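Local coordinates for protein SusD homolog (PDB 3SGH) that probably binds glycans at the outer membrane as a SusD-like lipoprotein, helping to pass them to a partner transporter for uptake, at residues 18-28 / 169-177; 227-238 / 309-318. All coordinates share one frame; numbering follows the deposited sequence. Where two conformers were deposited one is given.

Contact 1: 18-28 / 169-177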
loop_
_atom_site.group_PDB
_atom_site.type_symbol
_atom_site.label_atom_id
_atom_site.label_comp_id
_atom_site.label_asym_id
_atom_site.label_seq_id
_atom_site.Cartn_x
_atom_site.Cartn_y
_atom_site.Cartn_z
ATOM N N SER A 18 -4.699 26.938 -1.518
ATOM C CA SER A 18 -5.020 25.884 -0.538
ATOM C C SER A 18 -6.239 25.028 -0.965
ATOM O O SER A 18 -6.320 23.841 -0.662
ATOM C CB SER A 18 -5.283 26.479 0.845
ATOM O OG SER A 18 -6.493 27.216 0.831
ATOM N N ASN A 19 -7.188 25.632 -1.670
ATOM C CA ASN A 19 -8.340 24.888 -2.144
ATOM C C ASN A 19 -8.003 23.856 -3.241
ATOM O O ASN A 19 -8.684 22.832 -3.352
ATOM C CB ASN A 19 -9.451 25.834 -2.616
ATOM C CG ASN A 19 -10.037 26.701 -1.475
ATOM O OD1 ASN A 19 -9.421 26.902 -0.395
ATOM N ND2 ASN A 19 -11.212 27.246 -1.729
ATOM N N LEU A 20 -6.931 24.083 -4.014
ATOM C CA LEU A 20 -6.522 23.086 -5.017
ATOM C C LEU A 20 -5.914 21.842 -4.339
ATOM O O LEU A 20 -5.902 20.775 -4.931
ATOM C CB LEU A 20 -5.521 23.669 -6.006
ATOM C CG LEU A 20 -6.090 24.838 -6.838
ATOM C CD1 LEU A 20 -4.949 25.751 -7.238
ATOM C CD2 LEU A 20 -6.898 24.269 -8.002
ATOM N N LEU A 21 -5.424 21.984 -3.098
ATOM C CA LEU A 21 -4.897 20.826 -2.368
ATOM C C LEU A 21 -5.988 19.814 -2.125
ATOM O O LEU A 21 -5.712 18.631 -2.120
ATOM C CB LEU A 21 -4.330 21.227 -1.008
ATOM C CG LEU A 21 -3.008 21.935 -0.885
ATOM C CD1 LEU A 21 -2.823 22.156 0.620
ATOM C CD2 LEU A 21 -1.851 21.125 -1.488
ATOM N N SER A 22 -7.230 20.254 -1.935
ATOM C CA SER A 22 -8.287 19.302 -1.538
ATOM C C SER A 22 -8.470 18.175 -2.533
ATOM O O SER A 22 -8.666 17.022 -2.131
ATOM C CB SER A 22 -9.646 20.009 -1.316
ATOM O OG SER A 22 -9.499 20.932 -0.241
ATOM N N THR A 23 -8.452 18.454 -3.829
ATOM C CA THR A 23 -8.554 17.395 -4.826
ATOM C C THR A 23 -7.341 16.486 -4.781
ATOM O O THR A 23 -7.465 15.274 -4.854
ATOM C CB THR A 23 -8.594 17.942 -6.242
ATOM O OG1 THR A 23 -9.286 19.197 -6.245
ATOM C CG2 THR A 23 -9.250 16.931 -7.169
HETATM N N MSE A 24 -6.164 17.107 -4.675
HETATM C CA MSE A 24 -4.898 16.356 -4.694
HETATM C C MSE A 24 -4.885 15.349 -3.555
HETATM O O MSE A 24 -4.383 14.221 -3.695
HETATM C CB MSE A 24 -3.669 17.277 -4.574
HETATM C CG MSE A 24 -3.559 18.313 -5.668
HETATM SE SE MSE A 24 -2.018 19.418 -5.432
HETATM C CE MSE A 24 -0.742 18.073 -5.869
ATOM N N PHE A 25 -5.477 15.750 -2.428
ATOM C CA PHE A 25 -5.452 14.926 -1.236
ATOM C C PHE A 25 -6.163 13.579 -1.397
ATOM O O PHE A 25 -5.990 12.668 -0.549
ATOM C CB PHE A 25 -6.131 15.628 -0.065
ATOM C CG PHE A 25 -5.349 16.747 0.606
ATOM C CD1 PHE A 25 -3.980 16.934 0.473
ATOM C CD2 PHE A 25 -6.038 17.585 1.457
ATOM C CE1 PHE A 25 -3.332 17.953 1.175
ATOM C CE2 PHE A 25 -5.394 18.611 2.147
ATOM C CZ PHE A 25 -4.079 18.806 1.995
ATOM N N ASN A 26 -6.993 13.435 -2.435
ATOM C CA ASN A 26 -7.619 12.123 -2.670
ATOM C C ASN A 26 -6.609 10.988 -2.934
ATOM O O ASN A 26 -6.951 9.829 -2.764
ATOM C CB ASN A 26 -8.595 12.219 -3.816
ATOM C CG ASN A 26 -9.876 12.928 -3.393
ATOM O OD1 ASN A 26 -10.698 12.330 -2.692
ATOM N ND2 ASN A 26 -9.993 14.213 -3.717
ATOM N N VAL A 27 -5.362 11.297 -3.301
ATOM C CA VAL A 27 -4.382 10.221 -3.441
ATOM C C VAL A 27 -4.023 9.499 -2.147
ATOM O O VAL A 27 -3.522 8.389 -2.206
ATOM C CB VAL A 27 -3.082 10.635 -4.134
ATOM C CG1 VAL A 27 -3.384 11.215 -5.557
ATOM C CG2 VAL A 27 -2.240 11.596 -3.259
ATOM N N TYR A 28 -4.238 10.114 -0.990
ATOM C CA TYR A 28 -3.775 9.510 0.253
ATOM C C TYR A 28 -4.550 8.257 0.623
ATOM O O TYR A 28 -3.965 7.268 1.029
ATOM C CB TYR A 28 -3.858 10.516 1.380
ATOM C CG TYR A 28 -2.811 11.607 1.309
ATOM C CD1 TYR A 28 -1.463 11.295 1.351
ATOM C CD2 TYR A 28 -3.146 12.951 1.296
ATOM C CE1 TYR A 28 -0.459 12.265 1.311
ATOM C CE2 TYR A 28 -2.139 13.927 1.248
ATOM C CZ TYR A 28 -0.794 13.575 1.262
ATOM O OH TYR A 28 0.232 14.508 1.226
ATOM N N ASP A 169 -3.505 28.702 7.368
ATOM C CA ASP A 169 -3.878 28.492 5.932
ATOM C C ASP A 169 -4.228 27.025 5.654
ATOM O O ASP A 169 -5.231 26.679 5.013
ATOM C CB ASP A 169 -2.681 28.802 5.015
ATOM C CG ASP A 169 -2.328 30.270 4.986
ATOM O OD1 ASP A 169 -3.178 31.084 5.386
ATOM O OD2 ASP A 169 -1.183 30.595 4.558
ATOM N N LEU A 170 -3.375 26.158 6.168
ATOM C CA LEU A 170 -3.499 24.737 5.932
ATOM C C LEU A 170 -4.718 24.186 6.722
ATOM O O LEU A 170 -5.425 23.307 6.233
ATOM C CB LEU A 170 -2.190 24.061 6.294
ATOM C CG LEU A 170 -2.195 22.536 6.062
ATOM C CD1 LEU A 170 -2.544 22.166 4.615
ATOM C CD2 LEU A 170 -0.877 21.967 6.475
ATOM N N ALA A 171 -5.003 24.745 7.905
ATOM C CA ALA A 171 -6.128 24.250 8.758
ATOM C C ALA A 171 -7.514 24.243 8.051
ATOM O O ALA A 171 -8.363 23.370 8.269
ATOM C CB ALA A 171 -6.198 25.040 10.064
ATOM N N VAL A 172 -7.720 25.217 7.202
ATOM C CA VAL A 172 -9.002 25.413 6.520
ATOM C C VAL A 172 -9.388 24.205 5.681
ATOM O O VAL A 172 -10.587 23.935 5.524
ATOM C CB VAL A 172 -8.976 26.668 5.611
ATOM C CG1 VAL A 172 -10.321 26.822 4.856
ATOM C CG2 VAL A 172 -8.722 27.912 6.423
ATOM N N VAL A 173 -8.395 23.477 5.148
ATOM C CA VAL A 173 -8.656 22.405 4.190
ATOM C C VAL A 173 -8.125 21.002 4.603
ATOM O O VAL A 173 -8.398 19.987 3.928
ATOM C CB VAL A 173 -8.042 22.728 2.801
ATOM C CG1 VAL A 173 -8.660 24.039 2.241
ATOM C CG2 VAL A 173 -6.554 22.755 2.849
ATOM N N ASP A 174 -7.406 20.958 5.706
ATOM C CA ASP A 174 -6.665 19.759 6.108
ATOM C C ASP A 174 -7.485 18.873 7.040
ATOM O O ASP A 174 -7.417 19.030 8.256
ATOM C CB ASP A 174 -5.378 20.184 6.787
ATOM C CG ASP A 174 -4.542 19.020 7.303
ATOM O OD1 ASP A 174 -4.788 17.823 6.919
ATOM O OD2 ASP A 174 -3.587 19.325 8.085
ATOM N N GLN A 175 -8.156 17.866 6.471
ATOM C CA GLN A 175 -8.893 16.881 7.255
ATOM C C GLN A 175 -8.033 15.817 7.935
ATOM O O GLN A 175 -8.539 15.025 8.738
ATOM C CB GLN A 175 -9.945 16.186 6.386
ATOM C CG GLN A 175 -9.434 15.245 5.281
ATOM C CD GLN A 175 -9.279 15.889 3.924
ATOM O OE1 GLN A 175 -8.954 17.085 3.814
ATOM N NE2 GLN A 175 -9.480 15.092 2.864
ATOM N N PHE A 176 -6.752 15.772 7.587
ATOM C CA PHE A 176 -5.833 14.761 8.148
ATOM C C PHE A 176 -5.305 15.191 9.511
ATOM O O PHE A 176 -5.451 14.454 10.512
ATOM C CB PHE A 176 -4.693 14.520 7.147
ATOM C CG PHE A 176 -5.200 14.099 5.791
ATOM C CD1 PHE A 176 -5.469 12.754 5.513
ATOM C CD2 PHE A 176 -5.484 15.042 4.835
ATOM C CE1 PHE A 176 -5.975 12.378 4.285
ATOM C CE2 PHE A 176 -6.010 14.671 3.606
ATOM C CZ PHE A 176 -6.242 13.341 3.321
ATOM N N TYR A 177 -4.746 16.392 9.552
ATOM C CA TYR A 177 -4.113 16.923 10.762
ATOM C C TYR A 177 -4.491 18.351 11.142
ATOM O O TYR A 177 -3.856 18.945 12.017
ATOM C CB TYR A 177 -2.626 16.851 10.557
ATOM C CG TYR A 177 -2.034 15.456 10.385
ATOM C CD1 TYR A 177 -2.274 14.440 11.315
ATOM C CD2 TYR A 177 -1.143 15.192 9.353
ATOM C CE1 TYR A 177 -1.672 13.183 11.194
ATOM C CE2 TYR A 177 -0.528 13.915 9.228
ATOM C CZ TYR A 177 -0.785 12.932 10.158
ATOM O OH TYR A 177 -0.151 11.725 10.017
HETATM O O HOH W 1 -6.251 28.471 3.409
HETATM O O HOH W 2 -9.867 15.876 -0.103
HETATM O O HOH W 3 -9.924 19.128 1.824
#

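Contact 2: 227-238 / 309-318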
loop_
_atom_site.group_PDB
_atom_site.type_symbol
_atom_site.label_atom_id
_atom_site.label_comp_id
_atom_site.label_asym_id
_atom_site.label_seq_id
_atom_site.Cartn_x
_atom_site.Cartn_y
_atom_site.Cartn_z
ATOM N N SER A 227 -2.334 8.911 10.187
ATOM C CA SER A 227 -3.114 9.713 9.252
ATOM C C SER A 227 -4.318 8.961 8.732
ATOM O O SER A 227 -4.172 7.833 8.172
ATOM C CB SER A 227 -2.256 10.101 8.040
ATOM O OG SER A 227 -3.036 10.832 7.113
ATOM N N TYR A 228 -5.470 9.616 8.875
ATOM C CA TYR A 228 -6.758 9.170 8.301
ATOM C C TYR A 228 -7.451 10.303 7.499
ATOM O O TYR A 228 -7.316 11.476 7.837
ATOM C CB TYR A 228 -7.708 8.792 9.386
ATOM C CG TYR A 228 -7.365 7.569 10.201
ATOM C CD1 TYR A 228 -6.515 7.675 11.290
ATOM C CD2 TYR A 228 -7.960 6.347 9.945
ATOM C CE1 TYR A 228 -6.197 6.558 12.070
ATOM C CE2 TYR A 228 -7.711 5.242 10.763
ATOM C CZ TYR A 228 -6.816 5.360 11.815
ATOM O OH TYR A 228 -6.528 4.283 12.618
ATOM N N ASP A 229 -8.186 9.944 6.452
ATOM C CA ASP A 229 -8.938 10.940 5.675
ATOM C C ASP A 229 -10.246 11.116 6.441
ATOM O O ASP A 229 -11.220 10.414 6.212
ATOM C CB ASP A 229 -9.141 10.470 4.226
ATOM C CG ASP A 229 -9.709 11.561 3.318
ATOM O OD1 ASP A 229 -10.380 12.494 3.852
ATOM O OD2 ASP A 229 -9.516 11.446 2.102
ATOM N N THR A 230 -10.231 12.008 7.413
ATOM C CA THR A 230 -11.287 12.020 8.416
ATOM C C THR A 230 -12.670 12.356 7.865
ATOM O O THR A 230 -13.691 11.995 8.503
ATOM C CB THR A 230 -10.988 12.971 9.603
ATOM O OG1 THR A 230 -11.011 14.320 9.156
ATOM C CG2 THR A 230 -9.617 12.616 10.300
ATOM N N THR A 231 -12.710 13.086 6.754
ATOM C CA THR A 231 -13.988 13.441 6.102
ATOM C C THR A 231 -14.297 12.547 4.904
ATOM O O THR A 231 -15.250 12.794 4.176
ATOM C CB THR A 231 -13.923 14.866 5.646
ATOM O OG1 THR A 231 -12.837 15.014 4.737
ATOM C CG2 THR A 231 -13.731 15.837 6.870
ATOM N N ASN A 232 -13.440 11.544 4.672
ATOM C CA ASN A 232 -13.489 10.750 3.461
ATOM C C ASN A 232 -13.650 11.663 2.218
ATOM O O ASN A 232 -14.556 11.494 1.397
ATOM C CB ASN A 232 -14.599 9.748 3.573
ATOM C CG ASN A 232 -14.223 8.592 4.450
ATOM O OD1 ASN A 232 -13.151 7.981 4.249
ATOM N ND2 ASN A 232 -15.092 8.254 5.417
ATOM N N GLY A 233 -12.755 12.633 2.115
ATOM C CA GLY A 233 -12.655 13.450 0.901
ATOM C C GLY A 233 -13.839 14.396 0.750
ATOM O O GLY A 233 -14.188 14.798 -0.357
ATOM N N GLY A 234 -14.441 14.753 1.883
ATOM C CA GLY A 234 -15.641 15.575 1.915
ATOM C C GLY A 234 -16.921 14.818 1.591
ATOM O O GLY A 234 -18.031 15.410 1.611
ATOM N N ILE A 235 -16.810 13.523 1.326
ATOM C CA ILE A 235 -17.973 12.689 1.001
ATOM C C ILE A 235 -18.664 12.218 2.298
ATOM O O ILE A 235 -19.862 11.938 2.316
ATOM C CB ILE A 235 -17.549 11.474 0.136
ATOM C CG1 ILE A 235 -16.811 11.932 -1.132
ATOM C CG2 ILE A 235 -18.752 10.595 -0.180
ATOM C CD1 ILE A 235 -16.021 10.794 -1.807
ATOM N N ASN A 236 -17.892 12.186 3.384
ATOM C CA ASN A 236 -18.361 11.795 4.730
ATOM C C ASN A 236 -18.957 10.388 4.818
ATOM O O ASN A 236 -19.719 10.043 5.743
ATOM C CB ASN A 236 -19.248 12.891 5.307
ATOM C CG ASN A 236 -18.419 14.137 5.674
ATOM O OD1 ASN A 236 -17.657 14.143 6.668
ATOM N ND2 ASN A 236 -18.539 15.160 4.864
ATOM N N GLU A 237 -18.601 9.590 3.834
ATOM C CA GLU A 237 -18.850 8.156 3.848
ATOM C C GLU A 237 -17.775 7.473 3.031
ATOM O O GLU A 237 -17.317 8.014 2.007
ATOM C CB GLU A 237 -20.264 7.808 3.384
ATOM C CG GLU A 237 -20.605 8.180 2.006
ATOM C CD GLU A 237 -22.060 7.823 1.644
ATOM O OE1 GLU A 237 -22.995 8.524 2.114
ATOM O OE2 GLU A 237 -22.252 6.843 0.887
ATOM N N ASN A 238 -17.346 6.287 3.474
ATOM C CA ASN A 238 -16.183 5.701 2.862
ATOM C C ASN A 238 -16.545 4.854 1.638
ATOM O O ASN A 238 -17.664 4.356 1.504
ATOM C CB ASN A 238 -15.279 4.976 3.875
ATOM C CG ASN A 238 -15.900 3.700 4.437
ATOM O OD1 ASN A 238 -16.094 2.756 3.685
ATOM N ND2 ASN A 238 -16.118 3.635 5.783
ATOM N N ASP A 309 -19.491 0.386 8.711
ATOM C CA ASP A 309 -19.924 1.688 9.202
ATOM C C ASP A 309 -19.364 2.692 8.222
ATOM O O ASP A 309 -18.186 3.010 8.278
ATOM C CB ASP A 309 -19.323 1.926 10.596
ATOM C CG ASP A 309 -19.639 3.298 11.180
ATOM O OD1 ASP A 309 -20.247 4.171 10.525
ATOM O OD2 ASP A 309 -19.254 3.479 12.352
ATOM N N LYS A 310 -20.246 3.223 7.394
ATOM C CA LYS A 310 -19.834 4.101 6.320
ATOM C C LYS A 310 -19.171 5.391 6.791
ATOM O O LYS A 310 -18.470 6.003 6.009
ATOM C CB LYS A 310 -20.999 4.395 5.363
ATOM C CG LYS A 310 -22.070 5.292 5.934
ATOM C CD LYS A 310 -23.326 5.301 5.065
ATOM C CE LYS A 310 -24.345 6.251 5.638
ATOM N NZ LYS A 310 -25.432 6.465 4.644
ATOM N N THR A 311 -19.417 5.818 8.030
ATOM C CA THR A 311 -18.785 7.025 8.569
ATOM C C THR A 311 -17.299 6.840 8.938
ATOM O O THR A 311 -16.608 7.836 9.142
ATOM C CB THR A 311 -19.544 7.563 9.801
ATOM O OG1 THR A 311 -19.316 6.673 10.913
ATOM C CG2 THR A 311 -21.080 7.742 9.498
ATOM N N LEU A 312 -16.816 5.590 9.039
ATOM C CA LEU A 312 -15.439 5.364 9.404
ATOM C C LEU A 312 -14.485 5.972 8.360
ATOM O O LEU A 312 -14.727 5.877 7.155
ATOM C CB LEU A 312 -15.131 3.885 9.610
ATOM C CG LEU A 312 -15.750 3.204 10.856
ATOM C CD1 LEU A 312 -15.615 1.714 10.654
ATOM C CD2 LEU A 312 -15.055 3.720 12.113
ATOM N N PRO A 313 -13.425 6.658 8.828
ATOM C CA PRO A 313 -12.491 7.332 7.916
ATOM C C PRO A 313 -11.509 6.342 7.291
ATOM O O PRO A 313 -10.938 5.492 8.004
ATOM C CB PRO A 313 -11.748 8.320 8.844
ATOM C CG PRO A 313 -11.724 7.643 10.194
ATOM C CD PRO A 313 -13.113 6.923 10.244
ATOM N N GLN A 314 -11.265 6.461 5.991
ATOM C CA GLN A 314 -10.248 5.631 5.364
ATOM C C GLN A 314 -8.850 6.005 5.854
ATOM O O GLN A 314 -8.521 7.194 5.954
ATOM C CB GLN A 314 -10.354 5.669 3.838
ATOM C CG GLN A 314 -11.631 4.924 3.390
ATOM C CD GLN A 314 -11.784 4.743 1.898
ATOM O OE1 GLN A 314 -12.906 4.509 1.440
ATOM N NE2 GLN A 314 -10.673 4.802 1.130
ATOM N N PRO A 315 -8.024 4.993 6.183
ATOM C CA PRO A 315 -6.651 5.194 6.665
ATOM C C PRO A 315 -5.657 5.537 5.566
ATOM O O PRO A 315 -5.845 5.149 4.397
ATOM C CB PRO A 315 -6.273 3.848 7.259
ATOM C CG PRO A 315 -7.092 2.884 6.545
ATOM C CD PRO A 315 -8.397 3.556 6.215
ATOM N N VAL A 316 -4.621 6.286 5.928
ATOM C CA VAL A 316 -3.541 6.622 5.019
ATOM C C VAL A 316 -2.245 5.937 5.502
ATOM O O VAL A 316 -1.648 5.155 4.770
ATOM C CB VAL A 316 -3.322 8.109 4.875
ATOM C CG1 VAL A 316 -2.137 8.363 3.869
ATOM C CG2 VAL A 316 -4.642 8.834 4.441
HETATM N N MSE A 317 -1.824 6.199 6.736
HETATM C CA MSE A 317 -0.574 5.659 7.198
HETATM C C MSE A 317 -0.585 5.580 8.698
HETATM O O MSE A 317 -0.947 6.565 9.363
HETATM C CB MSE A 317 0.560 6.568 6.726
HETATM C CG MSE A 317 1.939 6.092 7.165
HETATM SE SE MSE A 317 3.312 7.467 6.691
HETATM C CE MSE A 317 3.273 7.084 4.891
ATOM N N TYR A 318 -0.184 4.439 9.237
ATOM C CA TYR A 318 -0.245 4.186 10.664
ATOM C C TYR A 318 1.093 4.325 11.345
ATOM O O TYR A 318 2.132 4.001 10.771
ATOM C CB TYR A 318 -0.719 2.763 10.919
ATOM C CG TYR A 318 -2.111 2.395 10.453
ATOM C CD1 TYR A 318 -3.232 2.992 10.973
ATOM C CD2 TYR A 318 -2.291 1.462 9.476
ATOM C CE1 TYR A 318 -4.499 2.631 10.586
ATOM C CE2 TYR A 318 -3.584 1.072 9.101
ATOM C CZ TYR A 318 -4.673 1.639 9.668
ATOM O OH TYR A 318 -5.935 1.214 9.250
HETATM O O HOH W 4 -16.531 10.402 7.451
HETATM O O HOH W 5 -25.141 6.642 2.257
#

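Contact 1: 18-28 / 169-177
Phe176 pushes the edge of its ring against the face of Phe25, an edge-to-face pair with planes 86° apart and centroids separated by 5.3 Å. The nearest atoms, Phe176 CE2 and Phe25 CD2, lie 3.6 Å apart. An edge of the Tyr28 ring is directed at the face of Phe176, the planes here at 69°, so the three rings form an aromatic cluster. The other face of Phe25 has Leu21 O, four residues back in the chain, over its rim, while Val173 O stands at the ring edge. Asp174 shapes the loop: its OD1, approached from above the carboxylate plane, accepts from Phe176 N, an Asx turn, and from Tyr177 N, which extends it to an Asx motif, while OD2 bonds Gly179 N and Trp184 NE1. Toward residue 18, valine and leucine methyls replace the rings. With Val173 CG1 opposite its carbonyl carbon (chi1 -60°), CG1 and CG2 both lie 3.7 Å from Ser18 O, and Leu21 CD1 meets Leu170 CD1 at 4.0 Å as the leucines cross at about a right angle. Waters do the polar work, one linking Ser18 OG with Asp169 O, another Ser22 O with Gln175 NE2, which also bonds Asp229. Helix 100-120 backs Phe25 and Tyr28, and Tyr28 OH bonds Thr108 OG1 of that helix; Phe176 leans on strand 227-229, so the loop after helix 168-171 is wedged between the N-terminal helices and that strand.

Contact 2: 227-238 / 309-318
The side-chain amide of Asn232 stands in for a strand partner beside residues 312-314: OD1 accepts from Gln314 N at 3.0 Å, and ND2 donates to Leu312 O, also at 3.0 Å and almost straight at 173°. With CG beside its own backbone N (chi1 -77°), the amide reaches across from the turn and reads both a donor and an acceptor of the opposing backbone. Leu312 O is gripped twice, since Asn238 ND2 reaches it from the opposite face of the carbonyl plane. Next to it, Asn238 N donates to Lys310 O, while Asn238 OD1 caps the following helix by accepting from Ala241 N. Gln314 OE1, 3.4 Å from Asn238 CB, takes Gly239 N at the same helix start.

Along the strands, Asp229 N donates to Gln314 O at 2.8 Å, and Ser227 N bonds Met317 O. Ser227 O serves two donors, Val316 N at 2.8 Å and Met317 N at 3.2 Å, the latter on a lone pair in the carbonyl plane. Asp229 OD1 accepts from Gly233 N and from Gln175 NE2, tying the turn to the neighbouring loop. On the side of the pair carrying Tyr228 and Pro315, the tyrosine ring lies against the prolines, with Pro313 O at its edge; Tyr318 turns an edge to its face in an offset T-shaped pair, planes at 74°, and Tyr228 OH bonds Glu354. At the outer end Glu237 OE1 and Lys310 NZ are opposite charges 4.1 Å apart, beyond a salt bridge. Val316 and Met317 together facing Ser227 define a classic beta bulge, here in a two-stranded antiparallel sheet within a largely helical SusD-like fold.

How the contacts relate
Both contacts are partly buried and lie on the same side of the chain's centre, contact 2 somewhat nearer to it. Contact 1 joins helix to loop through rings and aliphatic groups, and its polar links across the gap pass through water; contact 2 joins strand to strand and turn to turn through direct hydrogen bonds, many from the backbone and several from asparagine side chains. In both, exposure rises away from the shared boundary, toward Ser18 and Asp169 in contact 1 and toward Lys310 in contact 2. They meet along 175-177 and 227-230: Gln175 probably bonds both Asp229 and Thr230, while Phe176 CD1 packs on Tyr228 O, so the aromatic cluster and the small sheet adjoin.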